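Local coordinates for uncharacterized protein (Borrelia turicatae, PDB 5VJ4) that is of unknown function but is probably a surface lipoprotein, expressed differently between tick and mammal, that may bind lipid, at residues Val157-Thr162 and Pro219-Phe224; Thr180-Met185 and Lys225-Asn230. All coordinates share one frame; numbering follows the deposited sequence.

Contact 1 (Val157-Thr162 and Pro219-Phe224); sequences VSLLKT and PRFRKF
Thr-162 and Phe-221 both start out from their helices toward the other segment, and the first torsion of Thr-162 settles what each of its branches touches. At Thr-162 (chi1 -77°) the hydroxyl OG1 stays beside the backbone N while the methyl CG2 swings anti to that N. The two branches thereby meet different residues: CG2 lies 3.6 Å from CB of Phe-221, at the root of the aromatic side chain, and OG1 turns to the guanidinium of Arg-222. Leu-159, one helical turn earlier, has CG anti to its own N (chi1 -175°). Its bond leaving the backbone does not aim at the other segment, but the CD1 branch reaches to 4.0 Å from CD2 of Phe-221. That methyl comes in at the ring's edge, close to the ring plane.

This is helix-on-helix packing in an all-helical fold: the short helix 218-222 lies against the long helix 145-171, and between the two segments the closest CA atoms, those of Thr-162 and Arg-222, are 6.5 Å apart. Helix 176-201 closes the same core, with Val-193 touching Leu-159, Cys-186 touching Phe-221, and the ring of Tyr-189 meeting that of Phe-221 edge-to-face.

On the exposed border, Arg-222 bends at chi3 (-78°), which folds the guanidinium back until NH1 stands 3.2 Å from OG1 of Thr-162. The angle is too poor for a hydrogen bond, and OG1 meets the flat group obliquely, so no hydrogen bond joins the two segments. Arg-220 faces elsewhere: its guanidinium forms salt bridges with Asp-245 and Asp-283, tying the short helix to the part of the chain that follows. The backbone of 219-224 is held within itself, Lys-223 N bonding to Pro-219 O at 2.9 Å.

Contact 2 (Thr180-Met185 and Lys225-Asn230); sequences TRLQNM and KEIVKN. With SO4 (sulfate ion), chain I.
One leucine makes the whole contact from its side: Leu-182 spreads its two methyls over two consecutive residues, CD1 reaching CG1 of Val-228 at 3.8 Å and CD2 lying a looser 4.4 Å from CG2 of Ile-227. Here, in the all-helical fold, segments 180-185 of helix 176-201 and 225-230, mostly in the short helix 224-229, touch through apolar side chains, with no hydrogen bond between them; the nearest CA atoms, of Leu-182 and Val-228, are still 9.1 Å apart. Leu-182 keeps CG anti to its carbonyl carbon (chi1 -65°) and leaves its helix toward the other segment, meeting the Val-228 side chain at about a right angle. Ile-170 packs on Leu-182 and Ile-169 on Val-228, so helix 145-171 backs both partners, while Met-234 lies against Ile-227.

Arg-181, next to the leucine, has an extended chain that carries its guanidinium to a salt bridge with Asp-235 of its own chain and to a sulfate at the subunit interface. This ion, probably from the crystallisation liquor, also takes a hydrogen bond from NE of Arg-181 of the second subunit. Sulfate O1 lies in the guanidinium plane, at its edge, 2.7 Å from Arg-181 NH2, with an N-H...O angle of 144°.

From the N terminus, the chain runs along helix 145-171 through 157-162, turns into helix 176-201 through 180-185, and later reaches the short helices 218-222 and 224-229. Contact 1 closes a loop of 56 residues at 219-224, and contact 2 one of 39 residues at 225-230. Their segments alternate, so the loops cross instead of nesting: contact 1 ties helix 145-171 to helix 218-222, and contact 2 ties helix 176-201 to helix 224-229. The centres lie about 13 Å apart. Phe-224 joins the contacts directly: its CE2 packs 3.8 Å from O of Leu-182, and its side chain also touches Ile-170, bringing both long helices against the junction between the short ones.

Contact 1 (Val157-Thr162 and Pro219-Phe224)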
ATOM      1  N   VAL A 157     -24.675  11.404   5.540  1.00 61.13           N
ATOM      2  CA  VAL A 157     -25.762  11.553   4.578  1.00 62.64           C
ATOM      3  C   VAL A 157     -25.374  12.569   3.523  1.00 56.88           C
ATOM      4  O   VAL A 157     -25.602  12.344   2.327  1.00 56.90           O
ATOM      5  CB  VAL A 157     -27.110  11.871   5.250  1.00 71.53           C
ATOM      6  CG1 VAL A 157     -28.161  12.173   4.197  1.00 48.86           C
ATOM      7  CG2 VAL A 157     -27.573  10.677   6.087  1.00 73.52           C
ATOM      8  N   SER A 158     -24.756  13.662   3.967  1.00 64.27           N
ATOM      9  CA  SER A 158     -24.182  14.634   3.044  1.00 59.70           C
ATOM     10  C   SER A 158     -23.186  13.937   2.081  1.00 71.43           C
ATOM     11  O   SER A 158     -23.284  14.041   0.836  1.00 62.96           O
ATOM     12  CB  SER A 158     -23.540  15.780   3.823  1.00 44.68           C
ATOM     13  OG  SER A 158     -22.420  16.260   3.111  1.00111.18           O
ATOM     14  N   LEU A 159     -22.255  13.189   2.658  1.00 59.89           N
ATOM     15  CA  LEU A 159     -21.337  12.423   1.837  1.00 60.97           C
ATOM     16  C   LEU A 159     -22.036  11.541   0.795  1.00 59.88           C
ATOM     17  O   LEU A 159     -21.594  11.461  -0.355  1.00 61.21           O
ATOM     18  CB  LEU A 159     -20.414  11.570   2.698  1.00 54.89           C
ATOM     19  CG  LEU A 159     -19.340  10.835   1.902  1.00 52.46           C
ATOM     20  CD1 LEU A 159     -18.553  11.828   1.036  1.00 60.53           C
ATOM     21  CD2 LEU A 159     -18.429  10.103   2.857  1.00 47.34           C
ATOM     22  N   LEU A 160     -23.123  10.888   1.188  1.00 58.41           N
ATOM     23  CA  LEU A 160     -23.775   9.981   0.269  1.00 49.23           C
ATOM     24  C   LEU A 160     -24.478  10.736  -0.841  1.00 63.77           C
ATOM     25  O   LEU A 160     -24.501  10.250  -1.986  1.00 58.11           O
ATOM     26  CB  LEU A 160     -24.705   9.059   1.012  1.00 61.87           C
ATOM     27  CG  LEU A 160     -23.964   8.124   1.955  1.00 62.85           C
ATOM     28  CD1 LEU A 160     -24.918   7.392   2.881  1.00 72.17           C
ATOM     29  CD2 LEU A 160     -23.188   7.129   1.119  1.00 65.03           C
ATOM     30  N   LYS A 161     -25.007  11.933  -0.519  1.00 64.21           N
ATOM     31  CA  LYS A 161     -25.650  12.793  -1.539  1.00 67.73           C
ATOM     32  C   LYS A 161     -24.610  13.108  -2.608  1.00 62.23           C
ATOM     33  O   LYS A 161     -24.868  12.916  -3.821  1.00 70.90           O
ATOM     34  CB  LYS A 161     -26.304  14.056  -0.929  1.00 47.98           C
ATOM     35  N   THR A 162     -23.418  13.517  -2.150  1.00 54.79           N
ATOM     36  CA  THR A 162     -22.301  13.799  -3.054  1.00 57.23           C
ATOM     37  C   THR A 162     -21.958  12.581  -3.901  1.00 56.37           C
ATOM     38  O   THR A 162     -21.887  12.678  -5.128  1.00 62.57           O
ATOM     39  CB  THR A 162     -21.066  14.302  -2.297  1.00 61.13           C
ATOM     40  OG1 THR A 162     -21.254  15.668  -1.936  1.00 77.86           O
ATOM     41  CG2 THR A 162     -19.831  14.216  -3.150  1.00 64.86           C
ATOM     42  N   PRO A 219     -15.168  16.399  -1.628  1.00 50.73           N
ATOM     43  CA  PRO A 219     -14.408  16.905  -2.752  1.00 47.97           C
ATOM     44  C   PRO A 219     -13.932  15.811  -3.702  1.00 64.05           C
ATOM     45  O   PRO A 219     -13.954  16.010  -4.929  1.00 65.67           O
ATOM     46  CB  PRO A 219     -13.180  17.495  -2.083  1.00 46.92           C
ATOM     47  CG  PRO A 219     -13.663  17.966  -0.778  1.00 47.67           C
ATOM     48  CD  PRO A 219     -14.589  16.888  -0.362  1.00 47.64           C
ATOM     49  N   ARG A 220     -13.507  14.678  -3.130  1.00 48.67           N
ATOM     50  CA  ARG A 220     -12.864  13.644  -3.901  1.00 54.88           C
ATOM     51  C   ARG A 220     -13.847  12.989  -4.863  1.00 51.86           C
ATOM     52  O   ARG A 220     -13.467  12.631  -5.985  1.00 77.87           O
ATOM     53  CB  ARG A 220     -12.127  12.648  -3.002  1.00 59.23           C
ATOM     54  CG  ARG A 220     -11.124  13.319  -2.066  1.00 58.78           C
ATOM     55  CD  ARG A 220     -10.504  12.346  -1.060  1.00 49.57           C
ATOM     56  NE  ARG A 220      -9.390  12.942  -0.345  1.00 40.92           N
ATOM     57  CZ  ARG A 220      -9.087  12.711   0.931  1.00 68.52           C
ATOM     58  NH1 ARG A 220      -9.822  11.897   1.660  1.00 57.26           N
ATOM     59  NH2 ARG A 220      -8.051  13.327   1.504  1.00 72.12           N
ATOM     60  N   PHE A 221     -15.110  12.891  -4.444  1.00 60.42           N
ATOM     61  CA  PHE A 221     -16.173  12.375  -5.310  1.00 56.19           C
ATOM     62  C   PHE A 221     -16.593  13.448  -6.301  1.00 60.55           C
ATOM     63  O   PHE A 221     -16.646  13.187  -7.504  1.00 71.28           O
ATOM     64  CB  PHE A 221     -17.372  11.929  -4.498  1.00 45.32           C
ATOM     65  CG  PHE A 221     -17.224  10.572  -3.881  1.00 48.80           C
ATOM     66  CD1 PHE A 221     -17.156   9.443  -4.662  1.00 56.44           C
ATOM     67  CD2 PHE A 221     -17.211  10.422  -2.500  1.00 58.81           C
ATOM     68  CE1 PHE A 221     -17.038   8.179  -4.086  1.00 58.46           C
ATOM     69  CE2 PHE A 221     -17.092   9.167  -1.913  1.00 60.24           C
ATOM     70  CZ  PHE A 221     -17.001   8.043  -2.710  1.00 47.14           C
ATOM     71  N   ARG A 222     -16.864  14.656  -5.796  1.00 46.54           N
ATOM     72  CA  ARG A 222     -17.231  15.785  -6.649  1.00 58.59           C
ATOM     73  C   ARG A 222     -16.315  15.961  -7.849  1.00 63.02           C
ATOM     74  O   ARG A 222     -16.783  16.275  -8.950  1.00 91.22           O
ATOM     75  CB  ARG A 222     -17.255  17.075  -5.863  1.00 60.14           C
ATOM     76  CG  ARG A 222     -18.649  17.545  -5.555  1.00 69.13           C
ATOM     77  CD  ARG A 222     -18.558  18.977  -5.102  1.00 77.29           C
ATOM     78  NE  ARG A 222     -18.116  19.080  -3.714  1.00 74.76           N
ATOM     79  CZ  ARG A 222     -18.899  18.899  -2.651  1.00 83.80           C
ATOM     80  NH1 ARG A 222     -20.206  18.574  -2.792  1.00 60.43           N
ATOM     81  NH2 ARG A 222     -18.360  19.057  -1.441  1.00 75.36           N
ATOM     82  N   LYS A 223     -15.028  15.693  -7.629  1.00 53.71           N
ATOM     83  CA  LYS A 223     -13.981  15.884  -8.613  1.00 57.01           C
ATOM     84  C   LYS A 223     -14.238  15.111  -9.919  1.00 69.82           C
ATOM     85  O   LYS A 223     -13.713  15.469 -10.971  1.00 75.86           O
ATOM     86  CB  LYS A 223     -12.616  15.536  -7.983  1.00 49.01           C
ATOM     87  CG  LYS A 223     -11.370  16.007  -8.728  1.00 56.49           C
ATOM     88  CD  LYS A 223     -11.279  17.528  -8.775  1.00100.09           C
ATOM     89  CE  LYS A 223      -9.863  18.027  -9.011  1.00 75.72           C
ATOM     90  NZ  LYS A 223      -9.150  17.414 -10.148  1.00 62.66           N
ATOM     91  N   PHE A 224     -15.084  14.090  -9.871  1.00 57.70           N
ATOM     92  CA  PHE A 224     -15.350  13.295 -11.069  1.00 66.97           C
ATOM     93  C   PHE A 224     -15.899  14.140 -12.204  1.00 61.05           C
ATOM     94  O   PHE A 224     -15.435  14.033 -13.347  1.00 61.70           O
ATOM     95  CB  PHE A 224     -16.299  12.140 -10.750  1.00 51.09           C
ATOM     96  CG  PHE A 224     -15.675  11.053  -9.940  1.00 57.79           C
ATOM     97  CD1 PHE A 224     -14.521  11.284  -9.181  1.00 67.72           C
ATOM     98  CD2 PHE A 224     -16.253   9.800  -9.903  1.00 57.13           C
ATOM     99  CE1 PHE A 224     -13.949  10.282  -8.418  1.00 55.00           C
ATOM    100  CE2 PHE A 224     -15.691   8.794  -9.132  1.00 59.01           C
ATOM    101  CZ  PHE A 224     -14.548   9.044  -8.385  1.00 54.17           C
TER

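Contact 2 (Thr180-Met185 and Lys225-Asn230)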
ATOM      1  N   THR A 180     -15.668   2.479 -16.021  1.00 63.70           N
ATOM      2  CA  THR A 180     -15.001   1.502 -15.177  1.00 67.49           C
ATOM      3  C   THR A 180     -14.019   2.157 -14.224  1.00 72.95           C
ATOM      4  O   THR A 180     -14.110   1.965 -13.004  1.00 89.44           O
ATOM      5  CB  THR A 180     -14.300   0.400 -16.016  1.00 63.22           C
ATOM      6  OG1 THR A 180     -15.290  -0.405 -16.642  1.00 75.61           O
ATOM      7  CG2 THR A 180     -13.492  -0.523 -15.155  1.00 73.86           C
ATOM      8  N   ARG A 181     -13.105   2.953 -14.774  1.00 64.01           N
ATOM      9  CA  ARG A 181     -11.999   3.481 -13.983  1.00 49.01           C
ATOM     10  C   ARG A 181     -12.481   4.336 -12.836  1.00 65.22           C
ATOM     11  O   ARG A 181     -11.845   4.349 -11.763  1.00 60.79           O
ATOM     12  CB  ARG A 181     -11.030   4.281 -14.841  1.00 50.30           C
ATOM     13  CG  ARG A 181      -9.599   4.177 -14.356  1.00 45.63           C
ATOM     14  CD  ARG A 181      -8.670   4.742 -15.376  1.00 51.26           C
ATOM     15  NE  ARG A 181      -7.342   4.984 -14.824  1.00 84.97           N
ATOM     16  CZ  ARG A 181      -6.446   5.797 -15.379  1.00 86.08           C
ATOM     17  NH1 ARG A 181      -6.737   6.458 -16.501  1.00 78.72           N
ATOM     18  NH2 ARG A 181      -5.253   5.927 -14.826  1.00 58.31           N
ATOM     19  N   LEU A 182     -13.591   5.045 -13.063  1.00 51.94           N
ATOM     20  CA  LEU A 182     -14.190   5.829 -11.999  1.00 61.91           C
ATOM     21  C   LEU A 182     -14.815   4.954 -10.917  1.00 62.90           C
ATOM     22  O   LEU A 182     -14.588   5.188  -9.728  1.00 69.32           O
ATOM     23  CB  LEU A 182     -15.176   6.842 -12.555  1.00 63.44           C
ATOM     24  CG  LEU A 182     -14.541   7.932 -13.430  1.00 68.52           C
ATOM     25  CD1 LEU A 182     -15.641   8.833 -13.942  1.00 86.62           C
ATOM     26  CD2 LEU A 182     -13.488   8.773 -12.706  1.00 62.91           C
ATOM     27  N   GLN A 183     -15.564   3.931 -11.328  1.00 65.68           N
ATOM     28  CA  GLN A 183     -16.154   2.996 -10.380  1.00 58.59           C
ATOM     29  C   GLN A 183     -15.068   2.406  -9.471  1.00 67.79           C
ATOM     30  O   GLN A 183     -15.241   2.398  -8.245  1.00 55.06           O
ATOM     31  CB  GLN A 183     -16.900   1.891 -11.099  1.00 68.31           C
ATOM     32  CG  GLN A 183     -18.184   2.348 -11.760  1.00 88.66           C
ATOM     33  CD  GLN A 183     -18.807   1.268 -12.621  1.00 89.39           C
ATOM     34  OE1 GLN A 183     -18.105   0.427 -13.194  1.00 90.74           O
ATOM     35  NE2 GLN A 183     -20.131   1.295 -12.732  1.00 80.06           N
ATOM     36  N   ASN A 184     -13.946   1.958 -10.054  1.00 43.24           N
ATOM     37  CA  ASN A 184     -12.861   1.430  -9.239  1.00 58.87           C
ATOM     38  C   ASN A 184     -12.378   2.413  -8.188  1.00 70.88           C
ATOM     39  O   ASN A 184     -12.221   2.047  -7.021  1.00 62.77           O
ATOM     40  CB  ASN A 184     -11.721   0.936 -10.105  1.00 73.08           C
ATOM     41  CG  ASN A 184     -12.166  -0.161 -11.044  1.00 77.14           C
ATOM     42  OD1 ASN A 184     -13.338  -0.531 -11.064  1.00 79.35           O
ATOM     43  ND2 ASN A 184     -11.236  -0.695 -11.817  1.00 91.70           N
HETATM   44  N   MSE A 185     -12.191   3.668  -8.588  1.00 58.51           N
HETATM   45  CA  MSE A 185     -11.824   4.664  -7.616  1.00 58.17           C
HETATM   46  C   MSE A 185     -12.954   4.797  -6.620  1.00 61.07           C
HETATM   47  O   MSE A 185     -12.715   4.805  -5.404  1.00 54.40           O
HETATM   48  CB  MSE A 185     -11.461   5.990  -8.245  1.00 50.46           C
HETATM   49  CG  MSE A 185     -10.630   6.863  -7.286  1.00 61.27           C
HETATM   50 SE   MSE A 185      -8.920   6.049  -6.687  1.00 69.52          SE
HETATM   51  CE  MSE A 185      -7.988   6.157  -8.431  1.00 71.82           C
ATOM     52  N   LYS A 225     -16.880  14.969 -11.852  1.00 61.81           N
ATOM     53  CA  LYS A 225     -17.522  15.943 -12.721  1.00 68.23           C
ATOM     54  C   LYS A 225     -16.467  16.655 -13.584  1.00 86.61           C
ATOM     55  O   LYS A 225     -16.644  16.766 -14.807  1.00 62.59           O
ATOM     56  CB  LYS A 225     -18.300  16.919 -11.830  1.00 77.88           C
ATOM     57  CG  LYS A 225     -19.279  17.889 -12.489  1.00 91.36           C
ATOM     58  CD  LYS A 225     -19.769  18.967 -11.509  1.00109.60           C
ATOM     59  CE  LYS A 225     -18.642  19.476 -10.595  1.00139.10           C
ATOM     60  NZ  LYS A 225     -19.077  20.446  -9.550  1.00120.99           N
ATOM     61  N   GLU A 226     -15.359  17.071 -12.965  1.00 64.75           N
ATOM     62  CA  GLU A 226     -14.276  17.702 -13.702  1.00 58.43           C
ATOM     63  C   GLU A 226     -13.437  16.688 -14.439  1.00 61.53           C
ATOM     64  O   GLU A 226     -13.011  16.923 -15.554  1.00 76.28           O
ATOM     65  CB  GLU A 226     -13.392  18.519 -12.766  1.00 68.23           C
ATOM     66  CG  GLU A 226     -14.131  19.688 -12.134  1.00112.27           C
ATOM     67  CD  GLU A 226     -14.322  20.863 -13.094  1.00145.36           C
ATOM     68  OE1 GLU A 226     -15.482  21.158 -13.474  1.00143.70           O
ATOM     69  OE2 GLU A 226     -13.306  21.492 -13.468  1.00139.18           O
ATOM     70  N   ILE A 227     -13.210  15.546 -13.816  1.00 67.89           N
ATOM     71  CA  ILE A 227     -12.308  14.573 -14.384  1.00 55.99           C
ATOM     72  C   ILE A 227     -12.776  14.047 -15.735  1.00 72.05           C
ATOM     73  O   ILE A 227     -11.963  13.853 -16.657  1.00 61.20           O
ATOM     74  CB  ILE A 227     -12.040  13.442 -13.399  1.00 51.62           C
ATOM     75  CG1 ILE A 227     -11.146  13.967 -12.282  1.00 64.31           C
ATOM     76  CG2 ILE A 227     -11.275  12.331 -14.059  1.00 44.81           C
ATOM     77  CD1 ILE A 227     -10.902  12.982 -11.164  1.00 60.34           C
ATOM     78  N   VAL A 228     -14.083  13.844 -15.869  1.00 74.17           N
ATOM     79  CA  VAL A 228     -14.635  13.336 -17.135  1.00 86.57           C
ATOM     80  C   VAL A 228     -14.388  14.239 -18.328  1.00 90.82           C
ATOM     81  O   VAL A 228     -14.212  13.752 -19.432  1.00 97.93           O
ATOM     82  CB  VAL A 228     -16.134  12.999 -17.049  1.00 79.58           C
ATOM     83  CG1 VAL A 228     -16.337  11.934 -15.997  1.00 91.59           C
ATOM     84  CG2 VAL A 228     -17.005  14.223 -16.763  1.00 84.47           C
ATOM     85  N   LYS A 229     -14.364  15.542 -18.085  1.00 84.32           N
ATOM     86  CA  LYS A 229     -14.127  16.520 -19.121  1.00 63.49           C
ATOM     87  C   LYS A 229     -12.722  16.396 -19.722  1.00 72.09           C
ATOM     88  O   LYS A 229     -12.549  16.584 -20.917  1.00 86.96           O
ATOM     89  CB  LYS A 229     -14.399  17.903 -18.571  1.00 52.42           C
ATOM     90  CG  LYS A 229     -15.770  17.941 -17.908  1.00 66.77           C
ATOM     91  CD  LYS A 229     -16.313  19.341 -17.636  1.00 77.65           C
ATOM     92  CE  LYS A 229     -15.524  20.100 -16.568  1.00106.14           C
ATOM     93  NZ  LYS A 229     -16.276  21.285 -16.077  1.00130.08           N
ATOM     94  N   ASN A 230     -11.731  16.030 -18.920  1.00 75.48           N
ATOM     95  CA  ASN A 230     -10.382  15.872 -19.446  1.00 57.09           C
ATOM     96  C   ASN A 230      -9.683  14.623 -18.951  1.00 59.69           C
ATOM     97  O   ASN A 230      -8.728  14.715 -18.208  1.00 61.52           O
ATOM     98  CB  ASN A 230      -9.555  17.083 -19.059  1.00 83.20           C
ATOM     99  CG  ASN A 230      -9.918  18.284 -19.853  1.00 82.45           C
ATOM    100  OD1 ASN A 230     -10.610  19.170 -19.363  1.00 93.13           O
ATOM    101  ND2 ASN A 230      -9.480  18.317 -21.106  1.00110.16           N
TER
HETATM  102  S   SO4 I 501      -3.687   3.203 -12.864  0.85116.69           S
HETATM  103  O1  SO4 I 501      -3.674   4.666 -13.061  0.85109.49           O
HETATM  104  O2  SO4 I 501      -2.573   2.946 -11.918  0.85 79.15           O
HETATM  105  O3  SO4 I 501      -5.011   2.724 -12.305  0.85 88.70           O
HETATM  106  O4  SO4 I 501      -3.352   2.600 -14.183  0.85 77.11           O